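PDB 3QXI: enoyl-CoA hydratase EchA1 from Mycobacterium marinum, which probably catalyses the reversible addition of water across the double bond of enoyl-CoA thioesters, a step of fatty acid metabolism. Local coordinates for residues L26-N31 with G63-A68; N37-A42 with S71-M76; L105-E110 with L122-I127. All coordinates share one frame; numbering follows the deposited sequence.

All three contacts are buried, but they differ in depth and chemistry. Contact 3 lies deepest, about 4 Å from the centre of the chain to its own centre; contact 1 is about 11 Å out and contact 2 about 15 Å. Contacts 1 and 3 belong to one mixed sheet, in which strands 62-67 and 105-109 are neighbours. Contact 1 is a regular parallel ladder, whereas contact 3 passes from side-chain and loop bonds into such a ladder. Contact 2 ties the turn leading into helix 41-56 to the loop after strand 62-67, relying on an asparagine amide and one main-chain bond. Phe72 of contact 2 packs against strand 105-109 of contact 3.

Contact 1 (L26-N31 with G63-A68); sequences LIITIN and GILTGA
The beta-alpha-beta unit of strand 25-30, helix 41-56 and strand 62-67 supplies this contact, in which Leu26 to Ile30 pair in parallel with Gly63 to Gly67. The two strand axes make an angle of 25°, the twist of a parallel sheet. Five main-chain hydrogen bonds zip them together, passing between the strands in turn: Ile64 N to Leu26 O (2.8 Å), Ile28 N to Ile64 O, Thr66 N to Ile28 O, Ile30 N to Thr66 O and Ala68 N to Ile30 O. The last carries the bonding one residue past the end of strand 62-67, to Ala68.

Leu65 leans back toward its neighbour. Its CG is anti to the backbone N (chi1 177°), and its CD1 methyl reaches to 3.4 Å from Ile28 O. The same methyl lies 4.0 Å from Ile28 CG2, the two side chains meeting at a slant. On the opposite face the two threonines stand side by side and point the same way, with Thr66 CG2 3.6 Å from Thr29 OG1. With Thr29 CG2 anti to its own backbone N, that methyl is carried onward along the ladder to 3.5 Å from Ala68 N. The CB methyl of the same Ala68 sits 3.5 Å from Asn31 OD1, while Asn31 ND2 bonds Pro15 O. Thr66 OG1 bonds Ala108 O, linking to the next strand.

Both faces of the pair are covered by helices. Ile28 packs on Leu47, Ala50 and Met51 and Ile30 on Val43, all of helix 41-56, the connection between the two strands, whereas Ile27 and Ile64 lie against Leu194 and Ile198 of helix 193-205. Strand 17-22 runs antiparallel along the outer edge of 25-30, and strand 105-109 flanks 62-67.

Contact 2 (N37-A42 with S71-M76); sequences NSVNAA and SFCAGM
Asn37 ND2 is shared by two carbonyl groups: it donates to Ser71 O at 2.9 Å and also to Ala68 O, just past strand 62-67. The bond to Ser71 O is bent, with an angle of 134° at the hydrogen. Ser71 O lies close to the plane of the Asn37 amide, yet the donor stands 35° off the carbonyl plane of Ser71. The other end of the amide, Asn37 OD1, accepts from Arg32 N, and with both ends engaged the group can hardly rotate. Asn37 CB rests 3.4 Å from Phe72 O.

Further along, Gly75 O receives Val39 N at 2.9 Å in a bond lying in the carbonyl plane. The same oxygen is touched by Ser38 CA at 3.1 Å, a CA-H...O contact. Here residues 71-76 enter the Ala-Gly-x-Asp sequence familiar from the crotonase family, where this loop contributes a main-chain N-H to the oxyanion hole; a similar role is probable here. Gly75 has backbone angles that would press a CB against the preceding carbonyl oxygen, so the turn itself calls for glycine.

Between these two bonds lies the sulfur of Cys73. Cys73 SG lies 3.9 Å from Val39 CG2 and accepts a weak hydrogen bond from Gly75 N within its own loop. Leu120 of helix 116-123 packs against both Val39 and Cys73. Asn40 is the N-cap of helix 41-56, its OD1 bonding Val43 N.

Contact 3 (L105-E110 with L122-I127); sequences LIAAVE and LATDLI
Leu105 and Thr124 cross at about a right angle, and the Thr124 methyl CG2 comes to 3.6 Å from Leu105 CG. The same methyl approaches Leu105 CD2 and, on another side, Ala107 CB, so it is wedged between two residues of strand 105-109. Thr124 OG1 sits between its backbone N and carbonyl carbon (chi1 73°), from where it bonds Ala121 O in the last turn of helix 116-123 and lies 3.6 Å from Ala107 CB.

Next to this wedge, Asp125 turns its carboxylate back onto the start of the strand. Its OD2 accepts Leu105 N at 3.0 Å on the anti side, 21° out of the carboxylate plane, and is also joined to Lys216 by a salt bridge. Asp125 N returns the bond to Leu105 O at 2.9 Å, so that Leu105 is gripped at both its N-H and its C=O; Leu126 N adds a weak bond to that same oxygen.

From there the pairing becomes a parallel ladder, with Ala107 N bonding Leu126 O at 2.8 Å. Ile106 and Leu126 cross at a slant on one face, Ile106 CG1 being 4.1 Å from Leu126 CD1. Val109 and Ile127 are similarly slanted on the face that Ala107 shares, their CG2 methyls 4.0 Å apart.

The contact thus marks where helix 116-123 gives way to strand 126-130, beside strand 105-109 in the central sheet of the crotonase fold. Helix 193-205 covers Ile106 and Leu126, helix 150-157 meets Ile127 through Arg157, and Met164 and Ala161 of a second subunit pack on Asp125 and Leu126.

Contact 1 (L26-N31 with G63-A68)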
ATOM      1  N   LEU B  26     -25.299  -3.032  16.090  1.00 23.58           N
ATOM      2  CA  LEU B  26     -24.987  -4.008  17.124  1.00 23.54           C
ATOM      3  C   LEU B  26     -23.688  -3.658  17.834  1.00 23.39           C
ATOM      4  O   LEU B  26     -22.651  -3.480  17.196  1.00 23.51           O
ATOM      5  CB  LEU B  26     -24.897  -5.418  16.530  1.00 23.24           C
ATOM      6  CG  LEU B  26     -25.002  -6.598  17.515  1.00 23.61           C
ATOM      7  CD1 LEU B  26     -26.426  -6.748  18.043  1.00 19.05           C
ATOM      8  CD2 LEU B  26     -24.500  -7.911  16.865  1.00 22.53           C
ATOM      9  N   ILE B  27     -23.740  -3.549  19.152  1.00 23.68           N
ATOM     10  CA  ILE B  27     -22.550  -3.243  19.916  1.00 23.12           C
ATOM     11  C   ILE B  27     -22.072  -4.506  20.643  1.00 23.48           C
ATOM     12  O   ILE B  27     -22.811  -5.100  21.417  1.00 22.87           O
ATOM     13  CB  ILE B  27     -22.793  -2.054  20.885  1.00 23.85           C
ATOM     14  CG1 ILE B  27     -23.171  -0.790  20.077  1.00 22.85           C
ATOM     15  CG2 ILE B  27     -21.566  -1.852  21.805  1.00 22.20           C
ATOM     16  CD1 ILE B  27     -23.633   0.363  20.898  1.00 22.57           C
ATOM     17  N   ILE B  28     -20.824  -4.893  20.374  1.00 23.02           N
ATOM     18  CA  ILE B  28     -20.232  -6.135  20.838  1.00 23.43           C
ATOM     19  C   ILE B  28     -19.034  -5.821  21.748  1.00 24.20           C
ATOM     20  O   ILE B  28     -17.996  -5.315  21.286  1.00 23.44           O
ATOM     21  CB  ILE B  28     -19.727  -6.980  19.630  1.00 23.18           C
ATOM     22  CG1 ILE B  28     -20.852  -7.188  18.600  1.00 23.01           C
ATOM     23  CG2 ILE B  28     -19.159  -8.321  20.101  1.00 21.20           C
ATOM     24  CD1 ILE B  28     -20.386  -7.646  17.228  1.00 20.49           C
ATOM     25  N   THR B  29     -19.176  -6.155  23.029  1.00 24.90           N
ATOM     26  CA  THR B  29     -18.204  -5.776  24.048  1.00 25.13           C
ATOM     27  C   THR B  29     -17.546  -6.995  24.681  1.00 26.31           C
ATOM     28  O   THR B  29     -18.217  -7.774  25.374  1.00 27.22           O
ATOM     29  CB  THR B  29     -18.891  -4.967  25.167  1.00 26.10           C
ATOM     30  OG1 THR B  29     -19.722  -3.939  24.586  1.00 25.09           O
ATOM     31  CG2 THR B  29     -17.849  -4.378  26.151  1.00 24.07           C
ATOM     32  N   ILE B  30     -16.242  -7.161  24.444  1.00 25.96           N
ATOM     33  CA  ILE B  30     -15.442  -8.144  25.164  1.00 26.71           C
ATOM     34  C   ILE B  30     -15.433  -7.720  26.637  1.00 28.28           C
ATOM     35  O   ILE B  30     -15.117  -6.578  26.950  1.00 27.87           O
ATOM     36  CB  ILE B  30     -13.994  -8.241  24.629  1.00 26.29           C
ATOM     37  CG1 ILE B  30     -13.951  -8.424  23.093  1.00 24.55           C
ATOM     38  CG2 ILE B  30     -13.245  -9.377  25.326  1.00 25.42           C
ATOM     39  CD1 ILE B  30     -12.518  -8.202  22.489  1.00 23.34           C
ATOM     40  N   ASN B  31     -15.817  -8.638  27.528  1.00 30.22           N
ATOM     41  CA  ASN B  31     -16.086  -8.302  28.935  1.00 32.33           C
ATOM     42  C   ASN B  31     -15.319  -9.211  29.886  1.00 34.15           C
ATOM     43  O   ASN B  31     -15.912  -9.976  30.650  1.00 34.51           O
ATOM     44  CB  ASN B  31     -17.589  -8.407  29.222  1.00 32.53           C
ATOM     45  CG  ASN B  31     -17.966  -7.947  30.631  1.00 34.84           C
ATOM     46  OD1 ASN B  31     -17.407  -6.980  31.155  1.00 35.62           O
ATOM     47  ND2 ASN B  31     -18.940  -8.636  31.244  1.00 34.77           N
ATOM     48  N   GLY B  63     -21.910  -3.285  12.731  1.00 18.01           N
ATOM     49  CA  GLY B  63     -21.442  -3.833  13.985  1.00 17.58           C
ATOM     50  C   GLY B  63     -20.450  -2.868  14.568  1.00 17.71           C
ATOM     51  O   GLY B  63     -19.845  -2.112  13.826  1.00 18.07           O
ATOM     52  N   ILE B  64     -20.306  -2.853  15.900  1.00 18.18           N
ATOM     53  CA  ILE B  64     -19.192  -2.167  16.581  1.00 17.35           C
ATOM     54  C   ILE B  64     -18.539  -3.094  17.602  1.00 17.71           C
ATOM     55  O   ILE B  64     -19.208  -3.671  18.427  1.00 18.43           O
ATOM     56  CB  ILE B  64     -19.665  -0.886  17.291  1.00 17.58           C
ATOM     57  CG1 ILE B  64     -20.215   0.105  16.263  1.00 16.35           C
ATOM     58  CG2 ILE B  64     -18.507  -0.237  18.138  1.00 16.22           C
ATOM     59  CD1 ILE B  64     -20.808   1.340  16.911  1.00 15.76           C
ATOM     60  N   LEU B  65     -17.229  -3.249  17.550  1.00 17.57           N
ATOM     61  CA  LEU B  65     -16.529  -4.106  18.511  1.00 17.96           C
ATOM     62  C   LEU B  65     -15.819  -3.215  19.520  1.00 18.04           C
ATOM     63  O   LEU B  65     -15.186  -2.236  19.134  1.00 16.78           O
ATOM     64  CB  LEU B  65     -15.501  -4.989  17.771  1.00 18.06           C
ATOM     65  CG  LEU B  65     -14.627  -5.894  18.671  1.00 17.78           C
ATOM     66  CD1 LEU B  65     -15.496  -6.765  19.536  1.00 14.59           C
ATOM     67  CD2 LEU B  65     -13.651  -6.746  17.844  1.00 17.72           C
ATOM     68  N   THR B  66     -15.957  -3.524  20.807  1.00 19.44           N
ATOM     69  CA  THR B  66     -15.293  -2.728  21.870  1.00 20.11           C
ATOM     70  C   THR B  66     -14.882  -3.596  23.062  1.00 20.93           C
ATOM     71  O   THR B  66     -15.245  -4.768  23.123  1.00 21.38           O
ATOM     72  CB  THR B  66     -16.115  -1.469  22.286  1.00 19.79           C
ATOM     73  OG1 THR B  66     -15.227  -0.428  22.665  1.00 20.32           O
ATOM     74  CG2 THR B  66     -17.106  -1.746  23.446  1.00 22.47           C
ATOM     75  N   GLY B  67     -14.094  -3.041  23.975  1.00 21.56           N
ATOM     76  CA  GLY B  67     -13.733  -3.769  25.196  1.00 22.92           C
ATOM     77  C   GLY B  67     -14.268  -3.060  26.438  1.00 24.24           C
ATOM     78  O   GLY B  67     -14.346  -1.823  26.471  1.00 23.08           O
ATOM     79  N   ALA B  68     -14.654  -3.843  27.448  1.00 25.47           N
ATOM     80  CA  ALA B  68     -15.154  -3.282  28.721  1.00 26.80           C
ATOM     81  C   ALA B  68     -14.017  -2.729  29.559  1.00 27.71           C
ATOM     82  O   ALA B  68     -12.893  -3.194  29.455  1.00 27.52           O
ATOM     83  CB  ALA B  68     -15.913  -4.339  29.498  1.00 26.82           C
TER

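Contact 2 (N37-A42 with S71-M76)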
ATOM      1  N   ASN B  37      -9.297  -8.193  28.928  1.00 35.93           N
ATOM      2  CA  ASN B  37     -10.076  -8.546  27.753  1.00 34.41           C
ATOM      3  C   ASN B  37      -9.397  -9.518  26.799  1.00 33.19           C
ATOM      4  O   ASN B  37      -9.626  -9.484  25.589  1.00 32.51           O
ATOM      5  CB  ASN B  37     -10.571  -7.281  27.042  1.00 33.81           C
ATOM      6  CG  ASN B  37     -11.713  -6.629  27.781  1.00 33.89           C
ATOM      7  OD1 ASN B  37     -12.573  -7.312  28.352  1.00 33.27           O
ATOM      8  ND2 ASN B  37     -11.723  -5.312  27.796  1.00 33.07           N
ATOM      9  N   SER B  38      -8.578 -10.403  27.356  1.00 32.83           N
ATOM     10  CA  SER B  38      -7.899 -11.416  26.548  1.00 31.98           C
ATOM     11  C   SER B  38      -8.876 -12.461  26.018  1.00 30.92           C
ATOM     12  O   SER B  38      -9.893 -12.746  26.645  1.00 31.66           O
ATOM     13  CB  SER B  38      -6.704 -12.041  27.291  1.00 32.18           C
ATOM     14  OG  SER B  38      -7.113 -12.858  28.388  1.00 35.84           O
ATOM     15  N   VAL B  39      -8.582 -13.010  24.845  1.00 29.67           N
ATOM     16  CA  VAL B  39      -9.519 -13.895  24.171  1.00 29.08           C
ATOM     17  C   VAL B  39      -9.301 -15.379  24.520  1.00 30.02           C
ATOM     18  O   VAL B  39      -8.318 -15.986  24.076  1.00 29.43           O
ATOM     19  CB  VAL B  39      -9.493 -13.702  22.638  1.00 28.96           C
ATOM     20  CG1 VAL B  39     -10.494 -14.630  21.972  1.00 27.69           C
ATOM     21  CG2 VAL B  39      -9.714 -12.195  22.250  1.00 27.81           C
ATOM     22  N   ASN B  40     -10.218 -15.932  25.328  1.00 30.28           N
ATOM     23  CA  ASN B  40     -10.302 -17.380  25.565  1.00 31.09           C
ATOM     24  C   ASN B  40     -11.266 -18.044  24.570  1.00 30.79           C
ATOM     25  O   ASN B  40     -11.669 -17.416  23.582  1.00 29.60           O
ATOM     26  CB  ASN B  40     -10.710 -17.687  27.016  1.00 31.98           C
ATOM     27  CG  ASN B  40     -12.101 -17.132  27.398  1.00 32.83           C
ATOM     28  OD1 ASN B  40     -12.805 -16.499  26.604  1.00 31.04           O
ATOM     29  ND2 ASN B  40     -12.501 -17.400  28.637  1.00 35.12           N
ATOM     30  N   ALA B  41     -11.651 -19.292  24.824  1.00 30.68           N
ATOM     31  CA  ALA B  41     -12.571 -19.967  23.909  1.00 30.60           C
ATOM     32  C   ALA B  41     -13.993 -19.398  23.982  1.00 30.67           C
ATOM     33  O   ALA B  41     -14.730 -19.402  22.989  1.00 30.44           O
ATOM     34  CB  ALA B  41     -12.570 -21.471  24.161  1.00 31.96           C
ATOM     35  N   ALA B  42     -14.365 -18.907  25.166  1.00 31.44           N
ATOM     36  CA  ALA B  42     -15.698 -18.338  25.416  1.00 31.92           C
ATOM     37  C   ALA B  42     -15.893 -17.029  24.628  1.00 30.82           C
ATOM     38  O   ALA B  42     -16.916 -16.817  23.946  1.00 30.53           O
ATOM     39  CB  ALA B  42     -15.923 -18.132  26.938  1.00 32.61           C
ATOM     40  N   SER B  71     -10.245  -0.609  28.185  1.00 31.02           N
ATOM     41  CA  SER B  71      -9.187  -1.224  27.406  1.00 30.09           C
ATOM     42  C   SER B  71      -9.829  -2.144  26.386  1.00 28.79           C
ATOM     43  O   SER B  71     -10.820  -2.827  26.685  1.00 29.66           O
ATOM     44  CB  SER B  71      -8.214  -1.989  28.299  1.00 30.99           C
ATOM     45  OG  SER B  71      -6.895  -1.863  27.800  1.00 31.22           O
ATOM     46  N   PHE B  72      -9.284  -2.136  25.172  1.00 26.41           N
ATOM     47  CA  PHE B  72      -9.862  -2.901  24.060  1.00 23.89           C
ATOM     48  C   PHE B  72      -9.642  -4.410  24.224  1.00 23.91           C
ATOM     49  O   PHE B  72     -10.612  -5.150  24.432  1.00 23.25           O
ATOM     50  CB  PHE B  72      -9.324  -2.378  22.738  1.00 22.70           C
ATOM     51  CG  PHE B  72      -9.932  -3.020  21.522  1.00 20.40           C
ATOM     52  CD1 PHE B  72     -11.201  -2.653  21.084  1.00 17.69           C
ATOM     53  CD2 PHE B  72      -9.213  -3.977  20.801  1.00 16.81           C
ATOM     54  CE1 PHE B  72     -11.747  -3.237  19.944  1.00 17.39           C
ATOM     55  CE2 PHE B  72      -9.736  -4.556  19.655  1.00 16.96           C
ATOM     56  CZ  PHE B  72     -11.001  -4.201  19.225  1.00 16.88           C
ATOM     57  N   CYS B  73      -8.379  -4.845  24.181  1.00 23.43           N
ATOM     58  CA  CYS B  73      -8.022  -6.265  24.226  1.00 24.06           C
ATOM     59  C   CYS B  73      -6.485  -6.430  24.259  1.00 24.95           C
ATOM     60  O   CYS B  73      -5.794  -5.944  23.373  1.00 23.97           O
ATOM     61  CB  CYS B  73      -8.631  -6.978  23.007  1.00 23.57           C
ATOM     62  SG  CYS B  73      -8.138  -8.710  22.712  1.00 22.35           S
ATOM     63  N   ALA B  74      -5.962  -7.097  25.295  1.00 26.17           N
ATOM     64  CA  ALA B  74      -4.523  -7.350  25.443  1.00 27.09           C
ATOM     65  C   ALA B  74      -4.056  -8.536  24.595  1.00 27.70           C
ATOM     66  O   ALA B  74      -2.879  -8.908  24.638  1.00 28.11           O
ATOM     67  CB  ALA B  74      -4.167  -7.594  26.927  1.00 28.00           C
ATOM     68  N   GLY B  75      -4.977  -9.126  23.831  1.00 28.17           N
ATOM     69  CA  GLY B  75      -4.652 -10.208  22.906  1.00 28.77           C
ATOM     70  C   GLY B  75      -5.230 -11.571  23.250  1.00 29.83           C
ATOM     71  O   GLY B  75      -6.220 -11.674  23.968  1.00 30.43           O
ATOM     72  N   MET B  76      -4.622 -12.625  22.716  1.00 30.08           N
ATOM     73  CA  MET B  76      -5.059 -13.981  23.007  1.00 31.37           C
ATOM     74  C   MET B  76      -4.701 -14.354  24.452  1.00 32.19           C
ATOM     75  O   MET B  76      -3.627 -14.007  24.958  1.00 32.36           O
ATOM     76  CB  MET B  76      -4.475 -14.983  21.992  1.00 31.09           C
ATOM     77  CG  MET B  76      -4.951 -16.431  22.175  1.00 33.48           C
ATOM     78  SD  MET B  76      -4.346 -17.590  20.911  1.00 36.96           S
ATOM     79  CE  MET B  76      -2.626 -17.801  21.412  1.00 34.06           C
TER

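Contact 3 (L105-E110 with L122-I127)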
ATOM      1  N   LEU B 105     -18.109  -3.331   9.997  1.00 17.56           N
ATOM      2  CA  LEU B 105     -17.717  -3.535  11.389  1.00 18.22           C
ATOM      3  C   LEU B 105     -16.708  -2.454  11.809  1.00 18.07           C
ATOM      4  O   LEU B 105     -15.708  -2.238  11.131  1.00 19.01           O
ATOM      5  CB  LEU B 105     -17.099  -4.919  11.550  1.00 17.27           C
ATOM      6  CG  LEU B 105     -16.591  -5.344  12.948  1.00 19.61           C
ATOM      7  CD1 LEU B 105     -17.630  -5.175  14.056  1.00 20.22           C
ATOM      8  CD2 LEU B 105     -16.082  -6.808  12.926  1.00 19.00           C
ATOM      9  N   ILE B 106     -16.978  -1.767  12.915  1.00 18.60           N
ATOM     10  CA  ILE B 106     -16.096  -0.693  13.398  1.00 17.13           C
ATOM     11  C   ILE B 106     -15.444  -1.105  14.741  1.00 17.23           C
ATOM     12  O   ILE B 106     -16.133  -1.552  15.647  1.00 16.99           O
ATOM     13  CB  ILE B 106     -16.887   0.662  13.516  1.00 17.47           C
ATOM     14  CG1 ILE B 106     -17.560   1.004  12.180  1.00 16.61           C
ATOM     15  CG2 ILE B 106     -15.974   1.833  14.012  1.00 14.87           C
ATOM     16  CD1 ILE B 106     -18.455   2.268  12.193  1.00 17.68           C
ATOM     17  N   ALA B 107     -14.116  -0.995  14.870  1.00 16.31           N
ATOM     18  CA  ALA B 107     -13.525  -1.160  16.207  1.00 15.39           C
ATOM     19  C   ALA B 107     -13.579   0.196  16.953  1.00 15.76           C
ATOM     20  O   ALA B 107     -13.343   1.243  16.345  1.00 15.00           O
ATOM     21  CB  ALA B 107     -12.148  -1.681  16.138  1.00 14.43           C
ATOM     22  N   ALA B 108     -13.957   0.162  18.240  1.00 15.17           N
ATOM     23  CA  ALA B 108     -13.915   1.327  19.114  1.00 15.20           C
ATOM     24  C   ALA B 108     -12.905   0.997  20.227  1.00 15.73           C
ATOM     25  O   ALA B 108     -13.174   0.178  21.136  1.00 14.57           O
ATOM     26  CB  ALA B 108     -15.291   1.638  19.676  1.00 14.70           C
ATOM     27  N   VAL B 109     -11.742   1.637  20.127  1.00 15.95           N
ATOM     28  CA  VAL B 109     -10.590   1.291  20.950  1.00 16.58           C
ATOM     29  C   VAL B 109     -10.308   2.318  22.019  1.00 17.35           C
ATOM     30  O   VAL B 109     -10.148   3.486  21.720  1.00 16.96           O
ATOM     31  CB  VAL B 109      -9.297   1.171  20.107  1.00 16.46           C
ATOM     32  CG1 VAL B 109      -8.112   0.793  21.018  1.00 15.14           C
ATOM     33  CG2 VAL B 109      -9.474   0.173  18.969  1.00 15.12           C
ATOM     34  N   GLU B 110     -10.207   1.833  23.259  1.00 18.71           N
ATOM     35  CA  GLU B 110      -9.706   2.583  24.404  1.00 18.30           C
ATOM     36  C   GLU B 110      -8.519   1.795  24.907  1.00 18.93           C
ATOM     37  O   GLU B 110      -8.461   0.602  24.687  1.00 17.34           O
ATOM     38  CB  GLU B 110     -10.766   2.641  25.509  1.00 18.91           C
ATOM     39  CG  GLU B 110     -12.144   3.174  25.037  1.00 16.92           C
ATOM     40  CD  GLU B 110     -12.242   4.680  25.072  1.00 19.74           C
ATOM     41  OE1 GLU B 110     -11.233   5.327  25.438  1.00 20.61           O
ATOM     42  OE2 GLU B 110     -13.343   5.228  24.755  1.00 20.06           O
ATOM     43  N   LEU B 122      -7.702  -4.774  13.407  1.00 15.23           N
ATOM     44  CA  LEU B 122      -7.372  -4.883  11.987  1.00 14.82           C
ATOM     45  C   LEU B 122      -8.389  -5.728  11.167  1.00 14.97           C
ATOM     46  O   LEU B 122      -8.516  -5.514   9.953  1.00 14.07           O
ATOM     47  CB  LEU B 122      -5.949  -5.450  11.827  1.00 13.75           C
ATOM     48  CG  LEU B 122      -4.771  -4.503  12.095  1.00 15.19           C
ATOM     49  CD1 LEU B 122      -3.422  -5.279  12.266  1.00 14.09           C
ATOM     50  CD2 LEU B 122      -4.641  -3.395  11.004  1.00 13.18           C
ATOM     51  N   ALA B 123      -9.070  -6.687  11.808  1.00 14.12           N
ATOM     52  CA  ALA B 123     -10.066  -7.521  11.128  1.00 15.02           C
ATOM     53  C   ALA B 123     -11.386  -6.783  10.938  1.00 15.57           C
ATOM     54  O   ALA B 123     -12.234  -7.206  10.148  1.00 15.44           O
ATOM     55  CB  ALA B 123     -10.301  -8.846  11.892  1.00 14.93           C
ATOM     56  N   THR B 124     -11.574  -5.687  11.668  1.00 16.00           N
ATOM     57  CA  THR B 124     -12.708  -4.786  11.398  1.00 16.55           C
ATOM     58  C   THR B 124     -12.419  -3.965  10.122  1.00 16.84           C
ATOM     59  O   THR B 124     -11.319  -4.050   9.570  1.00 17.27           O
ATOM     60  CB  THR B 124     -13.046  -3.834  12.611  1.00 16.50           C
ATOM     61  OG1 THR B 124     -12.043  -2.822  12.736  1.00 15.90           O
ATOM     62  CG2 THR B 124     -13.188  -4.610  13.946  1.00 15.54           C
ATOM     63  N   ASP B 125     -13.384  -3.161   9.672  1.00 16.77           N
ATOM     64  CA  ASP B 125     -13.183  -2.341   8.472  1.00 16.61           C
ATOM     65  C   ASP B 125     -12.675  -0.948   8.784  1.00 16.06           C
ATOM     66  O   ASP B 125     -11.949  -0.362   7.986  1.00 14.48           O
ATOM     67  CB  ASP B 125     -14.483  -2.268   7.660  1.00 17.24           C
ATOM     68  CG  ASP B 125     -15.066  -3.671   7.389  1.00 17.63           C
ATOM     69  OD1 ASP B 125     -14.352  -4.523   6.822  1.00 18.40           O
ATOM     70  OD2 ASP B 125     -16.201  -3.930   7.807  1.00 18.15           O
ATOM     71  N   LEU B 126     -13.084  -0.434   9.951  1.00 15.84           N
ATOM     72  CA  LEU B 126     -12.819   0.955  10.344  1.00 15.67           C
ATOM     73  C   LEU B 126     -12.431   0.952  11.821  1.00 15.29           C
ATOM     74  O   LEU B 126     -12.966   0.161  12.603  1.00 14.72           O
ATOM     75  CB  LEU B 126     -14.068   1.842  10.110  1.00 14.58           C
ATOM     76  CG  LEU B 126     -14.667   1.777   8.691  1.00 16.10           C
ATOM     77  CD1 LEU B 126     -16.082   2.414   8.586  1.00 15.25           C
ATOM     78  CD2 LEU B 126     -13.701   2.409   7.678  1.00 14.74           C
ATOM     79  N   ILE B 127     -11.487   1.815  12.174  1.00 15.22           N
ATOM     80  CA  ILE B 127     -11.036   1.949  13.573  1.00 15.61           C
ATOM     81  C   ILE B 127     -11.248   3.335  14.105  1.00 15.63           C
ATOM     82  O   ILE B 127     -10.816   4.300  13.491  1.00 15.01           O
ATOM     83  CB  ILE B 127      -9.554   1.613  13.780  1.00 15.72           C
ATOM     84  CG1 ILE B 127      -9.263   0.190  13.303  1.00 14.56           C
ATOM     85  CG2 ILE B 127      -9.216   1.786  15.287  1.00 16.20           C
ATOM     86  CD1 ILE B 127      -7.740  -0.186  13.254  1.00 13.39           C
TER